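Side-chain contacts in hydroxyethylthiazole kinase (Pyrococcus horikoshii, PDB 3HPD), which probably phosphorylates the hydroxyl group of 4-methyl-5-beta-hydroxyethylthiazole at the expense of ATP, a step on the route to thiamine diphosphate: residues V60-G65 with K77-A82; V116-F121 with C195-L200; G122-L127 with T160-T165; D169-G174 with S216-F221. All blocks are in the same frame, centred on the assembly; numbering follows the deposited sequence.

The four contacts show how one mixed beta sheet is clothed by helices on both faces, as in the ribokinase clan. Interactions 1 and 3 place helices 69-85 and 121-131 on one face; interactions 2 and 4 place helices 193-205 and 210-231 on the other. Along the chain interaction 1 closes first, interaction 3 is nested inside the loop closed by interaction 2, and interactions 2 and 4 alternate. The centres of interactions 2 and 3, and of 2 and 4, lie about 9 Å apart, while those of 1 and 4 are about 20 Å apart. Interaction 2 thus sits centrally, where strand 116-120 carries a predicted ATP-binding lysine.

Interaction 1. Residues V60-G65 with K77-A82; sequences VVINIG and KATEIA
With CG1 anti to its carbonyl carbon (chi1 -63°) and the rest of the chain extended (chi2 172°), Ile-62 drives CD1 straight from the strand to Thr-79. Thr-79 answers with OG1, likewise anti to the carbonyl carbon, and the two side chains lie nearly perpendicular. The 3.1 Å between Ile-62 CD1 and Thr-79 OG1 is short for a methyl beside an oxygen. The hydroxyl is not left without a polar partner, because it is hydrogen-bonded to the carbonyl O of Met-75 one helical turn earlier. Two residues back along the strand, the layer continues with a purely apolar touch, Val-60 CG2 against Ala-82 CB at 4.1 Å. Ala-82 offers only a methyl here, and the CA atoms of Val-60 and Ala-82 are 7.2 Å apart. Ile-89 and Ile-109 continue the same apolar layer. At the end of the strand Asn-63 forms an Asx turn: Gly-65 N donates to Asn-63 OD1 at 2.9 Å, lying in the carbonyl plane, and the same oxygen is also bonded to Asn-23 ND2. The whole is the strand-helix half of a beta-alpha-beta unit, built from strand 59-63, helix 69-85 and strand 89-92.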
loop_
_atom_site.group_PDB
_atom_site.type_symbol
_atom_site.label_atom_id
_atom_site.label_comp_id
_atom_site.label_asym_id
_atom_site.label_seq_id
_atom_site.Cartn_x
_atom_site.Cartn_y
_atom_site.Cartn_z
ATOM N N VAL A 60 -7.637 15.610 -12.012
ATOM C CA VAL A 60 -6.503 15.493 -11.107
ATOM C C VAL A 60 -6.980 15.486 -9.658
ATOM O O VAL A 60 -7.755 16.346 -9.251
ATOM C CB VAL A 60 -5.511 16.673 -11.299
ATOM C CG1 VAL A 60 -4.348 16.547 -10.323
ATOM C CG2 VAL A 60 -4.997 16.692 -12.735
ATOM N N VAL A 61 -6.520 14.504 -8.892
ATOM C CA VAL A 61 -6.876 14.393 -7.480
ATOM C C VAL A 61 -5.616 14.612 -6.646
ATOM O O VAL A 61 -4.615 13.917 -6.828
ATOM C CB VAL A 61 -7.468 12.994 -7.156
ATOM C CG1 VAL A 61 -7.690 12.844 -5.648
ATOM C CG2 VAL A 61 -8.786 12.809 -7.898
ATOM N N ILE A 62 -5.669 15.593 -5.749
ATOM C CA ILE A 62 -4.543 15.914 -4.880
ATOM C C ILE A 62 -4.912 15.555 -3.442
ATOM O O ILE A 62 -5.943 15.986 -2.929
ATOM C CB ILE A 62 -4.184 17.418 -4.957
ATOM C CG1 ILE A 62 -3.733 17.767 -6.379
ATOM C CG2 ILE A 62 -3.074 17.743 -3.954
ATOM C CD1 ILE A 62 -3.534 19.254 -6.622
ATOM N N ASN A 63 -4.064 14.758 -2.805
ATOM C CA ASN A 63 -4.289 14.303 -1.436
ATOM C C ASN A 63 -2.993 14.534 -0.654
ATOM O O ASN A 63 -1.970 13.923 -0.954
ATOM C CB ASN A 63 -4.648 12.812 -1.466
ATOM C CG ASN A 63 -4.991 12.265 -0.102
ATOM O OD1 ASN A 63 -4.271 12.491 0.865
ATOM N ND2 ASN A 63 -6.093 11.526 -0.022
ATOM N N ILE A 64 -3.044 15.404 0.351
ATOM C CA ILE A 64 -1.858 15.751 1.144
ATOM C C ILE A 64 -1.592 14.895 2.383
ATOM O O ILE A 64 -0.805 15.288 3.244
ATOM C CB ILE A 64 -1.932 17.222 1.608
ATOM C CG1 ILE A 64 -3.093 17.399 2.596
ATOM C CG2 ILE A 64 -2.129 18.136 0.408
ATOM C CD1 ILE A 64 -3.201 18.806 3.179
ATOM N N GLY A 65 -2.230 13.729 2.460
ATOM C CA GLY A 65 -2.076 12.849 3.612
ATOM C C GLY A 65 -0.680 12.573 4.153
ATOM O O GLY A 65 -0.491 12.465 5.368
ATOM N N LYS A 77 2.495 22.696 -8.400
ATOM C CA LYS A 77 2.773 22.784 -9.829
ATOM C C LYS A 77 1.652 22.109 -10.614
ATOM O O LYS A 77 1.210 22.618 -11.643
ATOM C CB LYS A 77 4.108 22.110 -10.153
ATOM C CG LYS A 77 4.554 22.269 -11.600
ATOM C CD LYS A 77 4.834 23.728 -11.943
ATOM C CE LYS A 77 5.256 23.885 -13.399
ATOM N NZ LYS A 77 5.492 25.313 -13.763
ATOM N N ALA A 78 1.198 20.959 -10.122
ATOM C CA ALA A 78 0.122 20.222 -10.774
ATOM C C ALA A 78 -1.144 21.065 -10.823
ATOM O O ALA A 78 -1.859 21.072 -11.822
ATOM C CB ALA A 78 -0.156 18.932 -10.027
ATOM N N THR A 79 -1.421 21.769 -9.733
ATOM C CA THR A 79 -2.607 22.611 -9.661
ATOM C C THR A 79 -2.533 23.709 -10.717
ATOM O O THR A 79 -3.521 24.019 -11.375
ATOM C CB THR A 79 -2.751 23.247 -8.260
ATOM O OG1 THR A 79 -2.885 22.208 -7.280
ATOM C CG2 THR A 79 -3.984 24.145 -8.198
ATOM N N GLU A 80 -1.354 24.294 -10.884
ATOM C CA GLU A 80 -1.192 25.352 -11.868
ATOM C C GLU A 80 -1.333 24.804 -13.291
ATOM O O GLU A 80 -1.964 25.426 -14.141
ATOM C CB GLU A 80 0.158 26.039 -11.661
ATOM C CG GLU A 80 0.305 26.584 -10.242
ATOM C CD GLU A 80 1.641 27.251 -9.979
ATOM O OE1 GLU A 80 2.659 26.799 -10.545
ATOM O OE2 GLU A 80 1.670 28.215 -9.187
ATOM N N ILE A 81 -0.760 23.630 -13.541
ATOM C CA ILE A 81 -0.839 22.999 -14.858
ATOM C C ILE A 81 -2.279 22.608 -15.193
ATOM O O ILE A 81 -2.775 22.900 -16.286
ATOM C CB ILE A 81 0.049 21.735 -14.918
ATOM C CG1 ILE A 81 1.522 22.133 -14.796
ATOM C CG2 ILE A 81 -0.201 20.975 -16.216
ATOM C CD1 ILE A 81 2.467 20.956 -14.697
ATOM N N ALA A 82 -2.947 21.950 -14.251
ATOM C CA ALA A 82 -4.325 21.527 -14.454
ATOM C C ALA A 82 -5.240 22.718 -14.723
ATOM O O ALA A 82 -6.099 22.654 -15.597
ATOM C CB ALA A 82 -4.826 20.744 -13.235
#

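Interaction 2. Residues V116-F121 with C195-L200; sequences VLKGNF and CMVAAL
Lys-118 lies against Val-197 and Ala-198, joining strand 116-120 near the middle of the sheet to helix 193-205 in the layered alpha/beta fold of the ribokinase clan. The lysine dominates the interface: 74 Å² of it is buried by the helix, against little more than 20 Å² for each of its two partners. Its chain starts out from the strand with CG anti to the backbone N (chi1 -177°), then bends at all three later torsions. The curled chain therefore lies with its methylenes against the helix, while NZ turns to a salt bridge with Asp-92 OD2 at the end of the adjacent strand 89-92, an arrangement likely to fix where the charge points. Val-197 meets CD, nearer the strand. Its CG1 sits 3.8 Å from Lys-118 CD, with Val-197 CB next at 4.1 Å, and the two side chains run about perpendicular to each other. The same valine leans on Phe-221 of helix 210-231, which ties the contact to the next helix on this face. Lys-118 is a predicted ATP-binding residue, and its side chain is about 4 Å from that of Thr-165, another such residue. A phosphate ion about 5 Å away is consistent with a pocket for anionic groups, although it probably came from the crystallisation liquor. One carbon further along the lysine, CE rests on Ala-198: Lys-118 CE lies 3.7 Å from Ala-198 CB and 3.9 Å from Ala-198 N.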
loop_
_atom_site.group_PDB
_atom_site.type_symbol
_atom_site.label_atom_id
_atom_site.label_comp_id
_atom_site.label_asym_id
_atom_site.label_seq_id
_atom_site.Cartn_x
_atom_site.Cartn_y
_atom_site.Cartn_z
ATOM N N VAL A 116 -13.222 20.965 -6.648
ATOM C CA VAL A 116 -13.903 20.300 -5.543
ATOM C C VAL A 116 -12.969 20.236 -4.343
ATOM O O VAL A 116 -11.800 19.868 -4.479
ATOM C CB VAL A 116 -14.322 18.846 -5.894
ATOM C CG1 VAL A 116 -14.886 18.147 -4.653
ATOM C CG2 VAL A 116 -15.369 18.848 -6.997
ATOM N N LEU A 117 -13.482 20.625 -3.181
ATOM C CA LEU A 117 -12.727 20.564 -1.924
ATOM C C LEU A 117 -13.557 19.604 -1.084
ATOM O O LEU A 117 -14.735 19.829 -0.848
ATOM C CB LEU A 117 -12.660 21.938 -1.243
ATOM C CG LEU A 117 -12.059 21.943 0.174
ATOM C CD1 LEU A 117 -10.611 21.485 0.136
ATOM C CD2 LEU A 117 -12.145 23.344 0.766
ATOM N N LYS A 118 -12.929 18.524 -0.638
ATOM C CA LYS A 118 -13.624 17.523 0.153
ATOM C C LYS A 118 -12.920 17.122 1.434
ATOM O O LYS A 118 -11.830 16.608 1.394
ATOM C CB LYS A 118 -13.813 16.229 -0.624
ATOM C CG LYS A 118 -14.612 15.273 0.232
ATOM C CD LYS A 118 -14.296 13.767 0.114
ATOM C CE LYS A 118 -12.844 13.357 0.578
ATOM N NZ LYS A 118 -12.376 13.804 1.957
ATOM N N GLY A 119 -13.556 17.316 2.576
ATOM C CA GLY A 119 -12.945 16.942 3.833
ATOM C C GLY A 119 -13.945 16.806 4.951
ATOM O O GLY A 119 -15.135 17.023 4.727
ATOM N N ASN A 120 -13.488 16.447 6.149
ATOM C CA ASN A 120 -14.416 16.328 7.268
ATOM C C ASN A 120 -14.632 17.693 7.914
ATOM O O ASN A 120 -14.028 18.686 7.507
ATOM C CB ASN A 120 -13.917 15.315 8.311
ATOM C CG ASN A 120 -12.585 15.698 8.919
ATOM O OD1 ASN A 120 -12.322 16.869 9.190
ATOM N ND2 ASN A 120 -11.740 14.700 9.156
ATOM N N PHE A 121 -15.495 17.742 8.922
ATOM C CA PHE A 121 -15.807 19.000 9.588
ATOM C C PHE A 121 -14.583 19.748 10.118
ATOM O O PHE A 121 -14.431 20.941 9.875
ATOM C CB PHE A 121 -16.787 18.767 10.739
ATOM C CG PHE A 121 -17.394 20.031 11.271
ATOM C CD1 PHE A 121 -18.567 20.540 10.723
ATOM C CD2 PHE A 121 -16.772 20.737 12.295
ATOM C CE1 PHE A 121 -19.110 21.736 11.185
ATOM C CE2 PHE A 121 -17.306 21.935 12.764
ATOM C CZ PHE A 121 -18.478 22.433 12.208
ATOM N N CYS A 195 -10.551 9.429 1.483
ATOM C CA CYS A 195 -9.623 9.587 0.371
ATOM C C CYS A 195 -10.136 8.800 -0.832
ATOM O O CYS A 195 -9.917 9.192 -1.978
ATOM C CB CYS A 195 -8.225 9.108 0.774
ATOM S SG CYS A 195 -7.507 10.049 2.163
ATOM N N MET A 196 -10.816 7.688 -0.568
ATOM C CA MET A 196 -11.387 6.893 -1.649
ATOM C C MET A 196 -12.459 7.742 -2.321
ATOM O O MET A 196 -12.569 7.770 -3.544
ATOM C CB MET A 196 -12.030 5.613 -1.111
ATOM C CG MET A 196 -11.052 4.581 -0.578
ATOM S SD MET A 196 -11.943 3.144 0.067
ATOM C CE MET A 196 -10.618 1.959 0.202
ATOM N N VAL A 197 -13.251 8.435 -1.509
ATOM C CA VAL A 197 -14.312 9.287 -2.036
ATOM C C VAL A 197 -13.738 10.419 -2.887
ATOM O O VAL A 197 -14.301 10.770 -3.921
ATOM C CB VAL A 197 -15.174 9.882 -0.898
ATOM C CG1 VAL A 197 -16.173 10.878 -1.465
ATOM C CG2 VAL A 197 -15.911 8.767 -0.176
ATOM N N ALA A 198 -12.616 10.989 -2.454
ATOM C CA ALA A 198 -11.986 12.065 -3.216
ATOM C C ALA A 198 -11.530 11.532 -4.570
ATOM O O ALA A 198 -11.701 12.190 -5.599
ATOM C CB ALA A 198 -10.796 12.633 -2.447
ATOM N N ALA A 199 -10.953 10.332 -4.571
ATOM C CA ALA A 199 -10.485 9.719 -5.814
ATOM C C ALA A 199 -11.654 9.428 -6.754
ATOM O O ALA A 199 -11.568 9.675 -7.959
ATOM C CB ALA A 199 -9.717 8.429 -5.513
ATOM N N LEU A 200 -12.747 8.906 -6.204
ATOM C CA LEU A 200 -13.926 8.598 -7.013
ATOM C C LEU A 200 -14.529 9.883 -7.569
ATOM O O LEU A 200 -15.023 9.911 -8.698
ATOM C CB LEU A 200 -14.974 7.860 -6.172
ATOM C CG LEU A 200 -14.559 6.483 -5.642
ATOM C CD1 LEU A 200 -15.645 5.944 -4.732
ATOM C CD2 LEU A 200 -14.306 5.534 -6.802
#

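Interaction 3. Residues G122-L127 with T160-T165; sequences GEISAL and TTVAVT
Apolar contacts come first, and Ile-124 makes all of them from the helix, where it fits against Val-162 and Val-164 of strand 161-165. Its CG2 meets Val-162 CG1 at 4.2 Å, the two side chains running antiparallel to each other. Val-164 lies at a slant to the isoleucine, and its CG2 is nearly equidistant from CB, CG1 and CG2 of Ile-124, 4.1 Å in the case of CG1. A bend at chi2 (-54°) turns the remaining methyl aside, so that Ile-124 also reaches Leu-117 on the adjoining strand. One branch also brushes the backbone: between the two valines, Ile-124 CG1 lies 4.2 Å from Ala-163 O. Ala-154 of helix 144-157 closes over both Ile-124 and Val-162. Among the polar interactions, the N-cap residue Asn-120 accepts from Glu-123 N through OD1 at the helix start. Separately, Glu-123 OE2 accepts from Gly-95 N, tying the helix to the loop after strand 89-92. The axes of segments 122-127 and 161-165 come within 8.7 Å, at 133° between their directions. Together with helix 144-157, this helix is part of a right-handed crossover between the parallel neighbours 116-120 and 161-165, the building unit of alpha/beta folds.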
loop_
_atom_site.group_PDB
_atom_site.type_symbol
_atom_site.label_atom_id
_atom_site.label_comp_id
_atom_site.label_asym_id
_atom_site.label_seq_id
_atom_site.Cartn_x
_atom_site.Cartn_y
_atom_site.Cartn_z
ATOM N N GLY A 122 -13.717 19.047 10.842
ATOM C CA GLY A 122 -12.535 19.685 11.394
ATOM C C GLY A 122 -11.608 20.289 10.355
ATOM O O GLY A 122 -11.113 21.406 10.527
ATOM N N GLU A 123 -11.378 19.557 9.271
ATOM C CA GLU A 123 -10.492 20.022 8.207
ATOM C C GLU A 123 -11.033 21.249 7.487
ATOM O O GLU A 123 -10.316 22.231 7.305
ATOM C CB GLU A 123 -10.235 18.890 7.203
ATOM C CG GLU A 123 -9.636 17.641 7.848
ATOM C CD GLU A 123 -9.591 16.441 6.916
ATOM O OE1 GLU A 123 -10.479 16.320 6.043
ATOM O OE2 GLU A 123 -8.678 15.598 7.073
ATOM N N ILE A 124 -12.298 21.204 7.078
ATOM C CA ILE A 124 -12.878 22.338 6.375
ATOM C C ILE A 124 -13.062 23.550 7.289
ATOM O O ILE A 124 -12.867 24.685 6.865
ATOM C CB ILE A 124 -14.235 21.971 5.734
ATOM C CG1 ILE A 124 -14.067 20.752 4.822
ATOM C CG2 ILE A 124 -14.766 23.154 4.931
ATOM C CD1 ILE A 124 -12.968 20.899 3.769
ATOM N N SER A 125 -13.422 23.316 8.546
ATOM C CA SER A 125 -13.608 24.430 9.467
ATOM C C SER A 125 -12.267 25.114 9.730
ATOM O O SER A 125 -12.203 26.330 9.880
ATOM C CB SER A 125 -14.229 23.948 10.782
ATOM O OG SER A 125 -13.394 23.011 11.433
ATOM N N ALA A 126 -11.196 24.328 9.771
ATOM C CA ALA A 126 -9.865 24.880 10.003
ATOM C C ALA A 126 -9.417 25.731 8.816
ATOM O O ALA A 126 -8.768 26.763 8.992
ATOM C CB ALA A 126 -8.866 23.758 10.251
ATOM N N LEU A 127 -9.766 25.298 7.608
ATOM C CA LEU A 127 -9.395 26.028 6.398
ATOM C C LEU A 127 -10.159 27.341 6.273
ATOM O O LEU A 127 -9.595 28.362 5.882
ATOM C CB LEU A 127 -9.655 25.171 5.155
ATOM C CG LEU A 127 -8.772 23.933 4.978
ATOM C CD1 LEU A 127 -9.229 23.150 3.753
ATOM C CD2 LEU A 127 -7.316 24.358 4.827
ATOM N N THR A 160 -15.664 27.381 -4.987
ATOM C CA THR A 160 -15.616 26.024 -5.512
ATOM C C THR A 160 -16.732 25.206 -4.880
ATOM O O THR A 160 -17.525 25.726 -4.095
ATOM C CB THR A 160 -14.252 25.367 -5.170
ATOM O OG1 THR A 160 -14.120 24.118 -5.859
ATOM C CG2 THR A 160 -14.142 25.121 -3.662
ATOM N N THR A 161 -16.806 23.930 -5.241
ATOM C CA THR A 161 -17.800 23.042 -4.664
ATOM C C THR A 161 -17.117 22.416 -3.460
ATOM O O THR A 161 -15.980 21.950 -3.554
ATOM C CB THR A 161 -18.228 21.939 -5.654
ATOM O OG1 THR A 161 -19.123 22.499 -6.624
ATOM C CG2 THR A 161 -18.924 20.790 -4.924
ATOM N N VAL A 162 -17.803 22.420 -2.326
ATOM C CA VAL A 162 -17.234 21.867 -1.113
ATOM C C VAL A 162 -18.125 20.789 -0.536
ATOM O O VAL A 162 -19.352 20.869 -0.608
ATOM C CB VAL A 162 -17.037 22.960 -0.031
ATOM C CG1 VAL A 162 -16.569 22.329 1.278
ATOM C CG2 VAL A 162 -16.036 23.998 -0.517
ATOM N N ALA A 163 -17.491 19.768 0.022
ATOM C CA ALA A 163 -18.215 18.689 0.659
ATOM C C ALA A 163 -17.634 18.524 2.054
ATOM O O ALA A 163 -16.420 18.405 2.219
ATOM C CB ALA A 163 -18.061 17.387 -0.130
ATOM N N VAL A 164 -18.506 18.572 3.054
ATOM C CA VAL A 164 -18.103 18.362 4.433
ATOM C C VAL A 164 -18.711 17.001 4.748
ATOM O O VAL A 164 -19.929 16.859 4.860
ATOM C CB VAL A 164 -18.685 19.428 5.385
ATOM C CG1 VAL A 164 -18.336 19.075 6.825
ATOM C CG2 VAL A 164 -18.121 20.800 5.039
ATOM N N THR A 165 -17.857 15.994 4.854
ATOM C CA THR A 165 -18.309 14.636 5.113
ATOM C C THR A 165 -18.588 14.353 6.587
ATOM O O THR A 165 -18.003 14.973 7.472
ATOM C CB THR A 165 -17.280 13.628 4.578
ATOM O OG1 THR A 165 -16.029 13.820 5.249
ATOM C CG2 THR A 165 -17.069 13.836 3.086
#

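Interaction 4. Residues D169-G174 with S216-F221; sequences DYVSDG and SALVTF
Leu-218 presses its two methyls against Val-171 and Asp-169, packing helix 210-231 onto the second strand of a beta hairpin formed by strands 161-165 and 169-172 in the ribokinase-like sheet. The tight part is at Val-171. Its CG2 comes to 3.4 Å from Leu-218 CD1, closer than carbons normally pack, with the two side chains antiparallel. Thr-214 and Thr-215, earlier in the same helix, also touch this valine. The leucine's other methyl faces a polar group with less strain. Leu-218 CD2 sits over the flat face of the Asp-169 carboxylate, 3.8 Å from Asp-169 CG, so one face of the acid is covered by a methyl while its oxygens find partners away from it. Here the contact loosens, and a water takes up the separation between strand and helix. It lies 2.7 Å from Asp-169 OD2 and 2.9 Å from Leu-218 O, bridging the acid to the helix backbone, though other acceptors within reach may share its protons. The second carboxylate oxygen, OD1, accepts from Gly-166 N in the turn of the hairpin, which steadies the rotation of the group. The predicted ATP-binding residue Thr-165 has its side chain about 3 Å from that of Asp-169, which places this looser end beside the probable nucleotide site. Between the tight and the loose part, the methyl that crowds the valine also reaches the base of the acid, Leu-218 CD1 lying 4.0 Å from Asp-169 CB.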
loop_
_atom_site.group_PDB
_atom_site.type_symbol
_atom_site.label_atom_id
_atom_site.label_comp_id
_atom_site.label_asym_id
_atom_site.label_seq_id
_atom_site.Cartn_x
_atom_site.Cartn_y
_atom_site.Cartn_z
ATOM N N ASP A 169 -23.546 13.771 4.913
ATOM C CA ASP A 169 -22.618 14.594 4.141
ATOM C C ASP A 169 -23.366 15.768 3.537
ATOM O O ASP A 169 -24.540 15.648 3.190
ATOM C CB ASP A 169 -21.992 13.800 2.988
ATOM C CG ASP A 169 -21.362 12.506 3.438
ATOM O OD1 ASP A 169 -20.368 12.547 4.196
ATOM O OD2 ASP A 169 -21.866 11.443 3.025
ATOM N N TYR A 170 -22.683 16.900 3.416
ATOM C CA TYR A 170 -23.267 18.083 2.799
ATOM C C TYR A 170 -22.350 18.517 1.666
ATOM O O TYR A 170 -21.128 18.544 1.818
ATOM C CB TYR A 170 -23.427 19.213 3.819
ATOM C CG TYR A 170 -24.590 18.974 4.745
ATOM C CD1 TYR A 170 -25.900 19.162 4.308
ATOM C CD2 TYR A 170 -24.388 18.479 6.030
ATOM C CE1 TYR A 170 -26.981 18.859 5.130
ATOM C CE2 TYR A 170 -25.457 18.170 6.855
ATOM C CZ TYR A 170 -26.750 18.360 6.399
ATOM O OH TYR A 170 -27.812 18.032 7.206
ATOM N N VAL A 171 -22.951 18.837 0.527
ATOM C CA VAL A 171 -22.206 19.268 -0.650
ATOM C C VAL A 171 -22.864 20.540 -1.150
ATOM O O VAL A 171 -24.086 20.591 -1.287
ATOM C CB VAL A 171 -22.279 18.210 -1.770
ATOM C CG1 VAL A 171 -21.250 18.518 -2.851
ATOM C CG2 VAL A 171 -22.059 16.825 -1.190
ATOM N N SER A 172 -22.061 21.563 -1.422
ATOM C CA SER A 172 -22.603 22.826 -1.904
ATOM C C SER A 172 -21.644 23.555 -2.832
ATOM O O SER A 172 -20.424 23.450 -2.690
ATOM C CB SER A 172 -22.936 23.742 -0.724
ATOM O OG SER A 172 -23.498 24.968 -1.172
ATOM N N ASP A 173 -22.206 24.287 -3.787
ATOM C CA ASP A 173 -21.403 25.065 -4.719
ATOM C C ASP A 173 -21.623 26.535 -4.383
ATOM O O ASP A 173 -21.219 27.425 -5.128
ATOM C CB ASP A 173 -21.811 24.779 -6.169
ATOM C CG ASP A 173 -23.237 25.207 -6.481
ATOM O OD1 ASP A 173 -23.952 25.662 -5.564
ATOM O OD2 ASP A 173 -23.642 25.080 -7.657
ATOM N N GLY A 174 -22.270 26.772 -3.244
ATOM C CA GLY A 174 -22.539 28.129 -2.807
ATOM C C GLY A 174 -23.962 28.579 -3.078
ATOM O O GLY A 174 -24.480 29.464 -2.395
ATOM N N SER A 216 -22.733 12.631 -6.386
ATOM C CA SER A 216 -22.821 11.280 -6.936
ATOM C C SER A 216 -21.780 10.356 -6.311
ATOM O O SER A 216 -22.055 9.187 -6.042
ATOM C CB SER A 216 -22.627 11.304 -8.455
ATOM O OG SER A 216 -23.662 12.036 -9.088
ATOM N N ALA A 217 -20.582 10.883 -6.086
ATOM C CA ALA A 217 -19.504 10.090 -5.499
ATOM C C ALA A 217 -19.853 9.663 -4.078
ATOM O O ALA A 217 -19.626 8.519 -3.689
ATOM C CB ALA A 217 -18.209 10.890 -5.498
ATOM N N LEU A 218 -20.416 10.590 -3.310
ATOM C CA LEU A 218 -20.788 10.314 -1.927
ATOM C C LEU A 218 -21.925 9.308 -1.821
ATOM O O LEU A 218 -21.913 8.445 -0.945
ATOM C CB LEU A 218 -21.159 11.621 -1.218
ATOM C CG LEU A 218 -19.952 12.508 -0.895
ATOM C CD1 LEU A 218 -20.388 13.953 -0.718
ATOM C CD2 LEU A 218 -19.259 11.985 0.359
ATOM N N VAL A 219 -22.905 9.413 -2.713
ATOM C CA VAL A 219 -24.030 8.487 -2.700
ATOM C C VAL A 219 -23.559 7.098 -3.119
ATOM O O VAL A 219 -23.862 6.100 -2.466
ATOM C CB VAL A 219 -25.149 8.960 -3.654
ATOM C CG1 VAL A 219 -26.162 7.842 -3.880
ATOM C CG2 VAL A 219 -25.835 10.187 -3.062
ATOM N N THR A 220 -22.807 7.039 -4.211
ATOM C CA THR A 220 -22.301 5.766 -4.706
ATOM C C THR A 220 -21.440 5.054 -3.667
ATOM O O THR A 220 -21.626 3.864 -3.408
ATOM C CB THR A 220 -21.482 5.969 -5.997
ATOM O OG1 THR A 220 -22.342 6.480 -7.022
ATOM C CG2 THR A 220 -20.882 4.655 -6.465
ATOM N N PHE A 221 -20.501 5.776 -3.068
ATOM C CA PHE A 221 -19.621 5.166 -2.074
ATOM C C PHE A 221 -20.380 4.816 -0.798
ATOM O O PHE A 221 -20.118 3.789 -0.168
ATOM C CB PHE A 221 -18.462 6.105 -1.734
ATOM C CG PHE A 221 -17.421 5.479 -0.852
ATOM C CD1 PHE A 221 -16.529 4.544 -1.368
ATOM C CD2 PHE A 221 -17.351 5.800 0.500
ATOM C CE1 PHE A 221 -15.573 3.939 -0.551
ATOM C CE2 PHE A 221 -16.398 5.200 1.328
ATOM C CZ PHE A 221 -15.511 4.268 0.802
HETATM O O HOH W 1 -21.322 9.067 1.795
#